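Long-range contacts in Endonuclease/exonuclease/phosphatase domain-containing protein (Enterococcus faecalis, PDB 3L1W), which is of unknown function but carries an endonuclease/exonuclease/phosphatase domain of the DNase I-like type and may act as a 3'-5' exonuclease on RNA: residues 4-9 with 237-242; 166-171 with 212-217; 72-77 with 109-114; 89-94 with 145-150. All blocks are in the same frame, centred on the assembly; numbering follows the deposited sequence.

Contact 1: 4-9 with 237-242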
# COMPACT_ATOMS: atom_id res chain seq x y z
N ALA A 4 -2.88 -0.00 12.47
CA ALA A 4 -1.46 0.28 12.22
C ALA A 4 -0.84 1.03 13.38
O ALA A 4 -1.53 1.60 14.22
CB ALA A 4 -1.31 1.10 10.94
N THR A 5 0.49 1.02 13.42
CA THR A 5 1.23 1.87 14.33
C THR A 5 2.32 2.57 13.51
O THR A 5 2.89 2.00 12.59
CB THR A 5 1.81 1.07 15.52
OG1 THR A 5 2.59 1.95 16.36
CG2 THR A 5 2.69 -0.08 15.05
N TYR A 6 2.60 3.83 13.84
CA TYR A 6 3.54 4.61 13.05
C TYR A 6 4.20 5.64 13.94
O TYR A 6 3.54 6.55 14.47
CB TYR A 6 2.77 5.30 11.91
CG TYR A 6 3.59 5.92 10.79
CD1 TYR A 6 4.93 5.59 10.60
CD2 TYR A 6 3.00 6.82 9.91
CE1 TYR A 6 5.66 6.15 9.55
CE2 TYR A 6 3.71 7.37 8.87
CZ TYR A 6 5.04 7.05 8.69
OH TYR A 6 5.73 7.63 7.64
N ASN A 7 5.50 5.48 14.15
CA ASN A 7 6.30 6.49 14.82
C ASN A 7 6.70 7.48 13.74
O ASN A 7 7.47 7.13 12.83
CB ASN A 7 7.53 5.83 15.47
CG ASN A 7 8.42 6.84 16.18
OD1 ASN A 7 8.59 7.97 15.73
ND2 ASN A 7 9.01 6.42 17.29
N VAL A 8 6.17 8.70 13.84
CA VAL A 8 6.30 9.66 12.75
C VAL A 8 7.49 10.59 12.86
O VAL A 8 7.65 11.48 12.02
CB VAL A 8 5.00 10.49 12.54
CG1 VAL A 8 3.83 9.57 12.20
CG2 VAL A 8 4.70 11.37 13.76
N ARG A 9 8.34 10.36 13.87
CA ARG A 9 9.55 11.15 14.16
C ARG A 9 9.25 12.56 14.69
O ARG A 9 8.64 13.40 14.01
CB ARG A 9 10.49 11.20 12.95
CG ARG A 9 11.68 12.16 13.10
CD ARG A 9 12.71 11.70 14.13
NE ARG A 9 13.93 12.50 13.99
CZ ARG A 9 15.01 12.38 14.76
NH1 ARG A 9 15.03 11.49 15.74
NH2 ARG A 9 16.07 13.17 14.55
N ARG A 237 13.35 9.56 -0.24
CA ARG A 237 13.40 9.70 1.21
C ARG A 237 12.22 8.97 1.80
O ARG A 237 11.25 8.69 1.10
CB ARG A 237 13.33 11.17 1.61
CG ARG A 237 14.51 11.99 1.17
CD ARG A 237 14.40 13.44 1.63
NE ARG A 237 15.68 14.13 1.45
CZ ARG A 237 15.91 15.38 1.82
NH1 ARG A 237 14.96 16.10 2.39
NH2 ARG A 237 17.11 15.92 1.62
N PHE A 238 12.30 8.65 3.09
CA PHE A 238 11.16 8.07 3.78
C PHE A 238 10.51 9.17 4.58
O PHE A 238 11.20 10.04 5.11
CB PHE A 238 11.61 6.93 4.69
CG PHE A 238 12.11 5.72 3.95
CD1 PHE A 238 11.33 5.10 2.98
CD2 PHE A 238 13.36 5.18 4.24
CE1 PHE A 238 11.80 3.96 2.30
CE2 PHE A 238 13.83 4.05 3.58
CZ PHE A 238 13.05 3.44 2.61
N PRO A 239 9.17 9.15 4.66
CA PRO A 239 8.44 10.21 5.37
C PRO A 239 8.77 10.23 6.87
O PRO A 239 8.67 11.28 7.48
CB PRO A 239 6.97 9.85 5.14
CG PRO A 239 6.97 8.97 3.92
CD PRO A 239 8.25 8.19 4.02
N SER A 240 9.13 9.08 7.45
CA SER A 240 9.60 9.01 8.83
C SER A 240 10.82 8.11 8.86
O SER A 240 11.11 7.43 7.86
CB SER A 240 8.53 8.42 9.76
OG SER A 240 9.04 8.30 11.09
N ASP A 241 11.55 8.08 9.99
CA ASP A 241 12.67 7.16 10.12
C ASP A 241 12.23 5.77 10.57
O ASP A 241 13.06 4.86 10.71
CB ASP A 241 13.82 7.72 11.00
CG ASP A 241 13.37 8.13 12.40
OD1 ASP A 241 12.16 8.06 12.72
OD2 ASP A 241 14.25 8.54 13.18
N HIS A 242 10.92 5.60 10.78
CA HIS A 242 10.31 4.28 10.90
C HIS A 242 9.40 4.03 9.70
O HIS A 242 8.82 4.96 9.16
CB HIS A 242 9.41 4.20 12.13
CG HIS A 242 10.12 4.37 13.43
ND1 HIS A 242 10.08 3.41 14.43
CD2 HIS A 242 10.82 5.41 13.93
CE1 HIS A 242 10.77 3.84 15.47
NE2 HIS A 242 11.22 5.05 15.20
O HOH W 1 7.94 6.21 6.80
O HOH W 2 11.45 8.42 15.28

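Contact 2: 166-171 with 212-217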
# COMPACT_ATOMS: atom_id res chain seq x y z
N ASP A 166 6.06 1.58 19.57
CA ASP A 166 7.50 1.56 19.49
C ASP A 166 8.06 1.07 20.83
O ASP A 166 8.04 1.80 21.83
CB ASP A 166 7.98 2.97 19.15
CG ASP A 166 9.49 3.05 19.01
OD1 ASP A 166 10.20 2.10 19.39
OD2 ASP A 166 9.95 4.10 18.50
N PHE A 167 8.54 -0.17 20.85
CA PHE A 167 9.05 -0.77 22.08
C PHE A 167 10.50 -0.38 22.33
O PHE A 167 11.02 -0.63 23.41
CB PHE A 167 8.95 -2.31 22.02
CG PHE A 167 7.56 -2.83 22.22
CD1 PHE A 167 7.28 -3.77 23.20
CD2 PHE A 167 6.52 -2.39 21.42
CE1 PHE A 167 5.99 -4.25 23.37
CE2 PHE A 167 5.23 -2.86 21.59
CZ PHE A 167 4.97 -3.79 22.57
N ASN A 168 11.15 0.22 21.32
CA ASN A 168 12.57 0.52 21.43
C ASN A 168 13.40 -0.70 21.82
O ASN A 168 14.46 -0.57 22.42
CB ASN A 168 12.82 1.67 22.44
CG ASN A 168 12.89 3.03 21.76
OD1 ASN A 168 13.53 3.19 20.72
ND2 ASN A 168 12.25 4.03 22.37
N ALA A 169 12.92 -1.89 21.45
CA ALA A 169 13.59 -3.13 21.86
C ALA A 169 13.53 -4.17 20.76
O ALA A 169 12.46 -4.45 20.23
CB ALA A 169 12.95 -3.69 23.13
N GLU A 170 14.69 -4.76 20.44
CA GLU A 170 14.73 -5.90 19.53
C GLU A 170 14.11 -7.12 20.23
O GLU A 170 13.93 -7.12 21.45
CB GLU A 170 16.16 -6.20 19.07
CG GLU A 170 16.88 -5.01 18.43
CD GLU A 170 16.58 -4.84 16.95
OE1 GLU A 170 16.25 -5.82 16.25
OE2 GLU A 170 16.69 -3.69 16.47
N SER A 171 13.81 -8.16 19.45
CA SER A 171 12.94 -9.26 19.91
C SER A 171 13.42 -10.02 21.14
O SER A 171 12.62 -10.64 21.84
CB SER A 171 12.71 -10.24 18.76
OG SER A 171 13.93 -10.85 18.40
N GLU A 212 16.26 -2.06 12.21
CA GLU A 212 15.99 -2.45 13.58
C GLU A 212 14.52 -2.86 13.72
O GLU A 212 13.64 -2.21 13.16
CB GLU A 212 16.32 -1.30 14.54
CG GLU A 212 17.78 -0.87 14.48
CD GLU A 212 18.11 0.22 15.48
OE1 GLU A 212 17.41 0.32 16.50
OE2 GLU A 212 19.07 0.98 15.24
N GLU A 213 14.27 -3.94 14.45
CA GLU A 213 12.91 -4.40 14.71
C GLU A 213 12.48 -3.87 16.07
O GLU A 213 12.63 -4.55 17.10
CB GLU A 213 12.84 -5.93 14.71
CG GLU A 213 13.20 -6.56 13.38
CD GLU A 213 13.36 -8.07 13.46
OE1 GLU A 213 13.10 -8.65 14.54
OE2 GLU A 213 13.75 -8.66 12.44
N ILE A 214 11.94 -2.66 16.09
CA ILE A 214 11.59 -2.05 17.37
C ILE A 214 10.10 -1.69 17.51
O ILE A 214 9.64 -1.43 18.62
CB ILE A 214 12.47 -0.81 17.68
CG1 ILE A 214 12.36 0.26 16.59
CG2 ILE A 214 13.94 -1.25 17.90
CD1 ILE A 214 13.18 1.53 16.91
N ASP A 215 9.37 -1.71 16.40
CA ASP A 215 7.92 -1.46 16.44
C ASP A 215 7.19 -2.79 16.35
O ASP A 215 7.61 -3.67 15.60
CB ASP A 215 7.51 -0.58 15.27
CG ASP A 215 8.21 0.76 15.29
OD1 ASP A 215 7.88 1.59 16.15
OD2 ASP A 215 9.12 0.96 14.46
N TYR A 216 6.09 -2.92 17.10
CA TYR A 216 5.36 -4.18 17.23
C TYR A 216 3.86 -3.98 17.31
O TYR A 216 3.38 -2.96 17.81
CB TYR A 216 5.81 -4.92 18.49
CG TYR A 216 7.23 -5.40 18.43
CD1 TYR A 216 7.54 -6.71 18.11
CD2 TYR A 216 8.28 -4.52 18.67
CE1 TYR A 216 8.85 -7.15 18.04
CE2 TYR A 216 9.60 -4.94 18.58
CZ TYR A 216 9.87 -6.25 18.27
OH TYR A 216 11.18 -6.66 18.20
N ILE A 217 3.13 -4.97 16.82
CA ILE A 217 1.71 -5.07 17.05
C ILE A 217 1.46 -6.39 17.76
O ILE A 217 1.54 -7.46 17.15
CB ILE A 217 0.90 -4.98 15.74
CG1 ILE A 217 1.10 -3.61 15.09
CG2 ILE A 217 -0.59 -5.24 16.00
CD1 ILE A 217 0.33 -3.45 13.75
O HOH W 3 14.77 -8.20 16.63
O HOH W 4 17.64 -1.70 18.06

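Contact 3: 72-77 with 109-114. With EDO (1,2-ethanediol), chain K.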
# COMPACT_ATOMS: atom_id res chain seq x y z
N GLU A 72 6.08 16.44 23.99
CA GLU A 72 5.99 15.37 22.99
C GLU A 72 4.94 14.37 23.44
O GLU A 72 4.87 14.01 24.62
CB GLU A 72 7.35 14.68 22.82
CG GLU A 72 7.33 13.49 21.87
CD GLU A 72 8.68 12.77 21.81
OE1 GLU A 72 9.72 13.43 22.03
OE2 GLU A 72 8.69 11.56 21.54
N GLY A 73 4.11 13.91 22.51
CA GLY A 73 2.98 13.08 22.88
C GLY A 73 2.71 11.90 21.98
O GLY A 73 3.49 11.57 21.08
N LEU A 74 1.58 11.27 22.24
CA LEU A 74 1.10 10.12 21.49
C LEU A 74 -0.27 10.46 20.94
O LEU A 74 -0.95 11.34 21.46
CB LEU A 74 0.97 8.91 22.40
CG LEU A 74 2.21 8.46 23.17
CD1 LEU A 74 1.89 7.27 24.06
CD2 LEU A 74 3.36 8.13 22.19
N ALA A 75 -0.68 9.76 19.89
CA ALA A 75 -2.03 9.93 19.38
C ALA A 75 -2.58 8.59 18.97
O ALA A 75 -1.84 7.65 18.64
CB ALA A 75 -2.04 10.90 18.17
N ILE A 76 -3.90 8.49 19.00
CA ILE A 76 -4.58 7.39 18.33
C ILE A 76 -5.52 8.02 17.33
O ILE A 76 -6.42 8.78 17.71
CB ILE A 76 -5.36 6.50 19.31
CG1 ILE A 76 -4.40 5.88 20.34
CG2 ILE A 76 -6.08 5.38 18.53
CD1 ILE A 76 -5.11 5.12 21.45
N LEU A 77 -5.27 7.76 16.05
CA LEU A 77 -6.15 8.25 15.00
C LEU A 77 -7.16 7.16 14.72
O LEU A 77 -6.80 5.98 14.68
CB LEU A 77 -5.33 8.52 13.72
CG LEU A 77 -4.17 9.50 13.85
CD1 LEU A 77 -3.47 9.68 12.50
CD2 LEU A 77 -4.65 10.84 14.39
N PRO A 109 9.94 11.69 31.28
CA PRO A 109 8.56 11.24 31.44
C PRO A 109 8.13 10.48 30.20
O PRO A 109 8.51 10.84 29.08
CB PRO A 109 7.77 12.56 31.57
CG PRO A 109 8.79 13.59 31.95
CD PRO A 109 10.05 13.16 31.27
N ARG A 110 7.38 9.40 30.40
CA ARG A 110 6.82 8.63 29.31
C ARG A 110 5.37 8.37 29.66
O ARG A 110 5.04 8.18 30.83
CB ARG A 110 7.53 7.29 29.14
CG ARG A 110 8.97 7.40 28.71
CD ARG A 110 9.09 7.53 27.21
NE ARG A 110 10.47 7.80 26.82
CZ ARG A 110 10.86 8.00 25.57
NH1 ARG A 110 9.98 7.94 24.59
NH2 ARG A 110 12.14 8.25 25.31
N ILE A 111 4.51 8.35 28.65
CA ILE A 111 3.12 8.04 28.91
C ILE A 111 2.67 6.86 28.07
O ILE A 111 3.31 6.50 27.07
CB ILE A 111 2.19 9.23 28.63
CG1 ILE A 111 2.30 9.66 27.16
CG2 ILE A 111 2.50 10.39 29.58
CD1 ILE A 111 1.10 10.47 26.69
N ALA A 112 1.58 6.25 28.49
CA ALA A 112 0.82 5.38 27.61
C ALA A 112 -0.53 6.02 27.39
O ALA A 112 -1.11 6.62 28.30
CB ALA A 112 0.67 3.99 28.20
N LEU A 113 -1.03 5.89 26.16
CA LEU A 113 -2.33 6.42 25.78
C LEU A 113 -3.17 5.22 25.36
O LEU A 113 -2.73 4.41 24.55
CB LEU A 113 -2.17 7.38 24.59
CG LEU A 113 -3.44 7.93 23.93
CD1 LEU A 113 -4.28 8.73 24.93
CD2 LEU A 113 -3.13 8.77 22.67
N TRP A 114 -4.37 5.10 25.92
CA TRP A 114 -5.22 3.97 25.56
C TRP A 114 -6.64 4.41 25.19
O TRP A 114 -7.07 5.53 25.53
CB TRP A 114 -5.25 2.95 26.71
CG TRP A 114 -5.82 3.53 27.98
CD1 TRP A 114 -5.13 4.14 28.99
CD2 TRP A 114 -7.20 3.57 28.36
NE1 TRP A 114 -5.99 4.57 29.97
CE2 TRP A 114 -7.27 4.22 29.60
CE3 TRP A 114 -8.38 3.13 27.76
CZ2 TRP A 114 -8.48 4.44 30.27
CZ3 TRP A 114 -9.58 3.34 28.41
CH2 TRP A 114 -9.62 3.98 29.66
C1 EDO K . -5.72 4.53 34.45
O1 EDO K . -6.52 3.34 34.55
C2 EDO K . -5.27 4.70 33.01
O2 EDO K . -5.62 5.99 32.50
O HOH W 5 10.77 10.19 22.44

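Contact 4: 89-94 with 145-150. With EDO (1,2-ethanediol), chain K.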
# COMPACT_ATOMS: atom_id res chain seq x y z
N GLY A 89 -7.96 7.19 28.02
CA GLY A 89 -7.19 7.69 29.12
C GLY A 89 -5.71 7.61 28.84
O GLY A 89 -5.28 7.10 27.80
N TYR A 90 -4.93 8.14 29.77
CA TYR A 90 -3.48 8.02 29.69
C TYR A 90 -2.87 8.13 31.07
O TYR A 90 -3.51 8.61 32.02
CB TYR A 90 -2.90 9.08 28.76
CG TYR A 90 -2.99 10.51 29.24
CD1 TYR A 90 -1.87 11.17 29.73
CD2 TYR A 90 -4.19 11.21 29.16
CE1 TYR A 90 -1.94 12.48 30.15
CE2 TYR A 90 -4.27 12.53 29.58
CZ TYR A 90 -3.14 13.16 30.07
OH TYR A 90 -3.21 14.46 30.49
N PHE A 91 -1.64 7.66 31.19
CA PHE A 91 -0.95 7.67 32.47
C PHE A 91 0.55 7.63 32.23
O PHE A 91 1.00 7.30 31.13
CB PHE A 91 -1.38 6.48 33.33
CG PHE A 91 -1.25 5.15 32.64
CD1 PHE A 91 -0.08 4.41 32.74
CD2 PHE A 91 -2.30 4.63 31.88
CE1 PHE A 91 0.04 3.19 32.10
CE2 PHE A 91 -2.18 3.41 31.25
CZ PHE A 91 -1.01 2.68 31.36
N TRP A 92 1.29 7.99 33.26
CA TRP A 92 2.75 8.00 33.21
C TRP A 92 3.31 6.63 33.57
O TRP A 92 2.77 5.91 34.41
CB TRP A 92 3.31 9.11 34.11
CG TRP A 92 3.18 10.43 33.42
CD1 TRP A 92 4.13 11.05 32.66
CD2 TRP A 92 2.02 11.27 33.38
NE1 TRP A 92 3.63 12.22 32.16
CE2 TRP A 92 2.34 12.38 32.58
CE3 TRP A 92 0.74 11.19 33.94
CZ2 TRP A 92 1.44 13.42 32.33
CZ3 TRP A 92 -0.16 12.22 33.70
CH2 TRP A 92 0.20 13.32 32.90
N LEU A 93 4.40 6.26 32.90
CA LEU A 93 5.03 4.98 33.13
C LEU A 93 6.03 5.10 34.27
O LEU A 93 7.24 4.98 34.08
CB LEU A 93 5.71 4.49 31.84
CG LEU A 93 4.83 4.51 30.58
CD1 LEU A 93 5.53 3.79 29.43
CD2 LEU A 93 3.47 3.88 30.82
N SER A 94 5.49 5.32 35.47
CA SER A 94 6.28 5.70 36.63
C SER A 94 5.69 5.06 37.87
O SER A 94 4.72 4.30 37.78
CB SER A 94 6.24 7.21 36.80
OG SER A 94 4.96 7.61 37.27
N MSE A 145 6.89 -1.11 30.74
CA MSE A 145 5.86 -2.05 30.31
C MSE A 145 5.19 -2.68 31.52
O MSE A 145 4.00 -2.99 31.49
CB MSE A 145 6.45 -3.12 29.39
CG MSE A 145 5.45 -4.20 28.99
SE MSE A 145 3.91 -3.50 28.01
CE MSE A 145 4.87 -2.75 26.50
N THR A 146 5.95 -2.85 32.60
CA THR A 146 5.39 -3.39 33.84
C THR A 146 4.28 -2.47 34.34
O THR A 146 3.22 -2.93 34.76
CB THR A 146 6.49 -3.56 34.90
OG1 THR A 146 7.44 -4.55 34.45
CG2 THR A 146 5.90 -4.03 36.23
N VAL A 147 4.52 -1.16 34.29
CA VAL A 147 3.50 -0.19 34.68
C VAL A 147 2.27 -0.28 33.77
O VAL A 147 1.14 -0.27 34.26
CB VAL A 147 4.05 1.25 34.70
CG1 VAL A 147 2.95 2.24 35.04
CG2 VAL A 147 5.19 1.36 35.70
N ILE A 148 2.47 -0.36 32.45
CA ILE A 148 1.32 -0.53 31.56
C ILE A 148 0.50 -1.75 31.94
O ILE A 148 -0.72 -1.68 32.07
CB ILE A 148 1.77 -0.68 30.08
CG1 ILE A 148 2.48 0.59 29.62
CG2 ILE A 148 0.58 -1.02 29.16
CD1 ILE A 148 2.92 0.56 28.17
N LEU A 149 1.18 -2.88 32.12
CA LEU A 149 0.48 -4.13 32.35
C LEU A 149 -0.25 -4.16 33.69
O LEU A 149 -1.30 -4.78 33.82
CB LEU A 149 1.43 -5.32 32.22
CG LEU A 149 1.98 -5.46 30.80
CD1 LEU A 149 2.95 -6.63 30.69
CD2 LEU A 149 0.84 -5.62 29.80
N GLU A 150 0.33 -3.50 34.68
CA GLU A 150 -0.30 -3.41 35.99
C GLU A 150 -1.46 -2.42 35.98
O GLU A 150 -2.56 -2.71 36.46
CB GLU A 150 0.73 -3.00 37.04
CG GLU A 150 1.79 -4.06 37.31
CD GLU A 150 2.77 -3.66 38.39
OE1 GLU A 150 2.74 -2.48 38.83
OE2 GLU A 150 3.59 -4.52 38.80
C1 EDO K . -5.72 4.53 34.45
O1 EDO K . -6.52 3.34 34.55
C2 EDO K . -5.27 4.70 33.01
O2 EDO K . -5.62 5.99 32.50

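Contact 1: 4-9 with 237-242
With CG anti to its backbone N (chi1 179°), Asn7 holds its amide out from the end of strand 2-7, while His242, whose CG lies beside its own backbone N (chi1 -64°), turns its imidazole flat against that amide. The evidence for a stack is direct: amide and ring planes are 11° apart, and Asn7 CB sits over the middle of the ring in a CH-pi contact, 3.5 Å from the His242 centroid. Asn7 ND2 is 3.3 Å from His242 NE2, but the angle is poor and no hydrogen bond forms. Instead Asn7 ND2 donates to Asp166 and Glu43, and His242 ND1 is paired with Asp215. Asn7 OD1 accepts from Arg9 N at 3.0 Å, an Asx turn that limits rotation of the amide. Ser240 OG, likewise anti to its backbone N, donates over 2.6 Å to Asn7 O, in the carbonyl plane and on a lone pair. One water joins Tyr6 OH, Ser240 N and His242 O; a second donates to Asn7 OD1 and Asp241 OD1. Between Arg9 NH1 and Asp241 OD2 the salt bridge is long, 4.0 Å, with no N-H aimed at the oxygen; Arg9 NE has Asp15 as its partner. An Asn ending the first strand beside a Ser-Asp-His segment is the pattern of DNase I-like active sites, so this is probably part of the catalytic centre. Strand 2-7 runs between strands 38-44 and 245-251, and helix 20-34 packs on Tyr6, Val8 and Pro239.

Contact 2: 166-171 with 212-217
The Asp-Phe-Asn run at 166-168 matches the GDFN signature of DNase I-like enzymes, and it is held here by the start of strand 215-220. Backbone pairing is brief: Asp166 and Asp215 form one antiparallel non-hydrogen-bonded pair, next to which Phe167 N donates to Ile214 O at 2.8 Å, nearly along the C=O axis. Asp166 OD1 uses its anti lone pair to accept from Asn168 N at 2.9 Å, an Asx turn. Its other oxygen, OD2, takes Asn7, while Asp215 OD2 binds Thr198 and His242. The two carboxylates come within 4.0 Å (Asp166 OD2 to Asp215 OD1), which may raise the proton affinity of one of them.

Aromatic contact is edge-to-face: Tyr216 turns an edge to the face of Phe167, with planes at 63°. Ile214 CG2 rests on the backbone at Ala169 N in a van der Waals contact.

At the outer end acids gather. Glu170, bent at chi2, brings both carboxylate oxygens to Glu213 N in weak bonds, and water-mediated links to Glu212 and Glu213 lie between the like charges. Tyr216 OH donates to Glu213 O at 2.8 Å from above the carbonyl plane, 46° out of it.

Contact 3: 72-77 with 109-114
Leu74 and Leu113 carry the dense half of this contact. Leu74, with CG beside its backbone N, lays CD1 along the facing strand, 3.4 Å from Ile111 O; the same methyl lies 3.9 Å from Ile111 CG1, the two side chains sliding past each other in opposite directions. Leu113 replies with CG anti to its backbone N (chi1 173°), which carries CD2 across to the backbone of the other strand, 3.6 Å from Leu74 O and 3.7 Å from Ala75 CA. Ile76 crosses Leu113 obliquely, CG1 meeting Leu113 CD2 at 3.9 Å, while its CD1 reaches on to the carbonyl carbon of Trp114. No hydrogen bond links the strands, and Leu113 N is buried here without any partner in the model.

Strands 73-78 and 111-119 belong to the two different sheets of the DNase I-like beta sandwich, so this is sheet-to-sheet packing. Their short segments run only 13° from parallel, and their axes approach to 7.4 Å.

Toward the Glu72 end the close apolar contact gives way to a polar pair, a partly exposed Glu72 and a buried Arg110. Glu72 OE2 and Arg110 NH1 meet through a water that donates to the acid at 2.6 Å and accepts only weakly from the arginine, whose NE is held by Asp134. On the face of its sheet turned away from strand 73-78, Trp114 NE1 donates to O2 of a 1,2-ethanediol, probably from the crystallisation liquor.

Contact 4: 89-94 with 145-150
The Phe91 ring meets the helix at its edge: Ile148 CA lies near the ring plane, 4.0 Å from Phe91 CE1, and Val147 O approaches obliquely. A 1,2-ethanediol, probably from the crystallisation liquor, also comes in obliquely, its C2 at 3.2 Å from Phe91 CD2. Phe91 CG occupies the crowded position between backbone N and carbonyl carbon (chi1 53°), and its CA-CB bond is directed toward the helix. The Trp92 ring departs on the other side of the strand, where its NE1 is bonded to Arg65 O.

Beyond the strand end, Leu93 is the centre of an inverse gamma turn, and the chain bends past Val147. Val147 straddles this turn: CG1 is 3.7 Å from Trp92 O, and CG2 is 3.6 Å from Ser94 O. Leu93 CD2 crosses obliquely to Ile148 CG1 at 3.6 Å, the closest approach between side chains of the two segments.

Strand 83-92 is an outermost strand of its sheet, and helix 138-151 packs over that sheet, its segment 145-150 running at 139° to strand segment 89-92. Across the interface no hydrogen bond or ion pair forms, so between these two segments no directional bond sets the relation of helix to strand; it rests on the fit of methyls, a ring edge and backbone carbonyls.

In the fold
Contacts 1, 3 and 4 are buried, whereas contact 2 runs from a buried end to a partly exposed one rich in acids. Contacts 1 and 2 touch, through His242 with Asp215 and Asn7 with Asp166, and form one polar cluster at which the two sheets come together, probably the active site. Contact 3 joins the same two sheets by apolar side chains alone at its centre, about 16 Å from the centres of contacts 1 and 2. Contact 4 adds the helix on the outer face. It meets contact 3 through the pairing of strands 83-92 and 111-119, and contact 2 where Met145 meets Phe167.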